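PDB 5AR1: CELL division control protein 11 from Saccharomyces cerevisiae, which belongs to the septin GTPases that assemble into filaments at the mother-bud neck and take part in cytokinesis. Local coordinates for residues I204-F209 / Y224-L229. Residues are numbered along the deposited sequence; the frame is centred on the assembly and turned at random.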
loop_
_atom_site.group_PDB
_atom_site.type_symbol
_atom_site.label_atom_id
_atom_site.label_comp_id
_atom_site.label_asym_id
_atom_site.label_seq_id
_atom_site.Cartn_x
_atom_site.Cartn_y
_atom_site.Cartn_z
ATOM N N ILE A 204 4.269 7.814 -3.097
ATOM C CA ILE A 204 3.736 6.889 -2.110
ATOM C C ILE A 204 2.543 7.548 -1.429
ATOM O O ILE A 204 2.503 8.778 -1.405
ATOM C CB ILE A 204 4.952 6.583 -1.168
ATOM C CG1 ILE A 204 5.389 5.134 -1.342
ATOM C CG2 ILE A 204 4.820 6.984 0.357
ATOM C CD1 ILE A 204 5.974 4.848 -2.716
ATOM N N TYR A 205 1.551 6.767 -0.903
ATOM C CA TYR A 205 0.398 7.348 -0.182
ATOM C C TYR A 205 0.934 7.691 1.161
ATOM O O TYR A 205 1.281 6.782 1.922
ATOM C CB TYR A 205 -0.764 6.353 -0.025
ATOM C CG TYR A 205 -2.006 6.929 0.630
ATOM C CD1 TYR A 205 -2.966 7.598 -0.118
ATOM C CD2 TYR A 205 -2.229 6.791 1.999
ATOM C CE1 TYR A 205 -4.119 8.109 0.468
ATOM C CE2 TYR A 205 -3.381 7.304 2.602
ATOM C CZ TYR A 205 -4.335 7.944 1.825
ATOM O OH TYR A 205 -5.476 8.466 2.389
ATOM N N ASN A 206 1.084 8.982 1.445
ATOM C CA ASN A 206 1.679 9.361 2.718
ATOM C C ASN A 206 0.653 9.893 3.746
ATOM O O ASN A 206 0.924 10.844 4.476
ATOM C CB ASN A 206 2.821 10.328 2.480
ATOM C CG ASN A 206 3.648 10.531 3.700
ATOM O OD1 ASN A 206 3.908 9.591 4.459
ATOM N ND2 ASN A 206 3.970 11.784 3.967
ATOM N N PHE A 207 -0.512 9.245 3.823
ATOM C CA PHE A 207 -1.582 9.583 4.760
ATOM C C PHE A 207 -1.992 11.087 4.698
ATOM O O PHE A 207 -1.948 11.792 5.720
ATOM C CB PHE A 207 -1.212 9.103 6.177
ATOM C CG PHE A 207 -1.038 7.606 6.194
ATOM C CD1 PHE A 207 -2.142 6.764 6.262
ATOM C CD2 PHE A 207 0.213 7.035 6.024
ATOM C CE1 PHE A 207 -1.990 5.381 6.205
ATOM C CE2 PHE A 207 0.364 5.650 5.974
ATOM C CZ PHE A 207 -0.735 4.833 6.077
ATOM N N PRO A 208 -2.378 11.577 3.483
ATOM C CA PRO A 208 -2.827 12.978 3.349
ATOM C C PRO A 208 -4.082 13.210 4.173
ATOM O O PRO A 208 -4.949 12.335 4.212
ATOM C CB PRO A 208 -3.158 13.101 1.858
ATOM C CG PRO A 208 -2.477 11.951 1.200
ATOM C CD PRO A 208 -2.500 10.863 2.201
ATOM N N PHE A 209 -4.175 14.360 4.846
ATOM C CA PHE A 209 -5.295 14.650 5.745
ATOM C C PHE A 209 -6.023 15.950 5.409
ATOM O O PHE A 209 -5.418 16.862 4.831
ATOM C CB PHE A 209 -4.803 14.655 7.204
ATOM C CG PHE A 209 -3.876 15.804 7.540
ATOM C CD1 PHE A 209 -2.518 15.729 7.265
ATOM C CD2 PHE A 209 -4.372 16.973 8.108
ATOM C CE1 PHE A 209 -1.674 16.804 7.540
ATOM C CE2 PHE A 209 -3.523 18.044 8.386
ATOM C CZ PHE A 209 -2.178 17.950 8.106
ATOM N N TYR A 224 2.016 9.849 13.793
ATOM C CA TYR A 224 2.547 8.576 14.282
ATOM C C TYR A 224 2.414 7.465 13.251
ATOM O O TYR A 224 3.326 6.647 13.156
ATOM C CB TYR A 224 1.896 8.148 15.603
ATOM C CG TYR A 224 2.432 6.841 16.150
ATOM C CD1 TYR A 224 3.783 6.679 16.422
ATOM C CD2 TYR A 224 1.588 5.771 16.405
ATOM C CE1 TYR A 224 4.282 5.484 16.943
ATOM C CE2 TYR A 224 2.075 4.563 16.906
ATOM C CZ TYR A 224 3.426 4.423 17.177
ATOM O OH TYR A 224 3.929 3.243 17.699
ATOM N N LEU A 225 1.284 7.385 12.516
ATOM C CA LEU A 225 1.126 6.315 11.536
ATOM C C LEU A 225 2.241 6.410 10.525
ATOM O O LEU A 225 2.907 5.409 10.273
ATOM C CB LEU A 225 -0.229 6.372 10.794
ATOM C CG LEU A 225 -1.171 5.160 10.860
ATOM C CD1 LEU A 225 -2.183 5.233 9.781
ATOM C CD2 LEU A 225 -0.449 3.846 10.735
ATOM N N ARG A 226 2.470 7.634 9.980
ATOM C CA ARG A 226 3.469 7.969 8.956
ATOM C C ARG A 226 4.846 7.534 9.413
ATOM O O ARG A 226 5.673 7.139 8.600
ATOM C CB ARG A 226 3.479 9.474 8.732
ATOM C CG ARG A 226 2.596 9.963 7.624
ATOM C CD ARG A 226 2.762 11.464 7.563
ATOM N NE ARG A 226 1.778 12.089 6.682
ATOM C CZ ARG A 226 1.431 13.372 6.727
ATOM N NH1 ARG A 226 1.960 14.179 7.639
ATOM N NH2 ARG A 226 0.543 13.855 5.868
ATOM N N THR A 227 5.072 7.591 10.719
ATOM C CA THR A 227 6.286 7.195 11.408
ATOM C C THR A 227 6.560 5.699 11.281
ATOM O O THR A 227 7.724 5.293 11.219
ATOM C CB THR A 227 6.118 7.665 12.845
ATOM O OG1 THR A 227 6.705 8.941 12.942
ATOM C CG2 THR A 227 6.630 6.699 13.889
ATOM N N LEU A 228 5.492 4.885 11.252
ATOM C CA LEU A 228 5.578 3.428 11.183
ATOM C C LEU A 228 6.013 2.915 9.811
ATOM O O LEU A 228 6.501 1.786 9.693
ATOM C CB LEU A 228 4.254 2.794 11.648
ATOM C CG LEU A 228 3.763 3.212 13.051
ATOM C CD1 LEU A 228 2.351 2.728 13.306
ATOM C CD2 LEU A 228 4.692 2.728 14.131
ATOM N N LEU A 229 5.877 3.771 8.789
ATOM C CA LEU A 229 6.243 3.510 7.396
ATOM C C LEU A 229 7.742 3.322 7.216
ATOM O O LEU A 229 8.511 4.123 7.784
ATOM C CB LEU A 229 5.791 4.694 6.526
ATOM C CG LEU A 229 4.761 4.470 5.454
ATOM C CD1 LEU A 229 3.880 3.261 5.724
ATOM C CD2 LEU A 229 3.940 5.705 5.279
#
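The backbone oxygen of Asn206 is gripped by one arginine: Arg226 NE donates to Asn206 O at 2.7 Å, nearly straight at 160°, with the oxygen close to the guanidinium plane. Within the septin G domain, a P-loop GTPase fold, this contact joins the loop that follows helix 183-199 to helix 218-228 and Leu229 just after it, and it illustrates how an arginine can hold an irregular chain by its carbonyls while apolar groups pack beside it. The arginine chain is extended from CG to NE, which carries NE out to the loop; NH2 adds weak bonds to Asn206 O and, at 3.2 Å, to Phe207 O. Asn222 ND2, one turn earlier on the helix, also donates to Phe207 O. The Asn206 side chain crosses the arginine at about a right angle, its amide 23° from parallel with the guanidinium, and OD1 lies 3.4 Å from Arg226 CG.

Apolar contacts of Phe207 lie beside this polar grip. Leu225 CD1 sits over one face of the buried Phe207 ring, a CH-pi contact 4.0 Å from the ring centroid, while His280 of helix 274-290 meets the same ring in an edge-to-face arrangement. Leu229 comes instead to the ring's edge, where its CD2 is 3.6 Å from Phe207 CE2. The guanidinium has a separate contact further along the loop, where Arg226 NH2 lies at the edge of the Phe209 ring, 3.9 Å from Phe209 CD1.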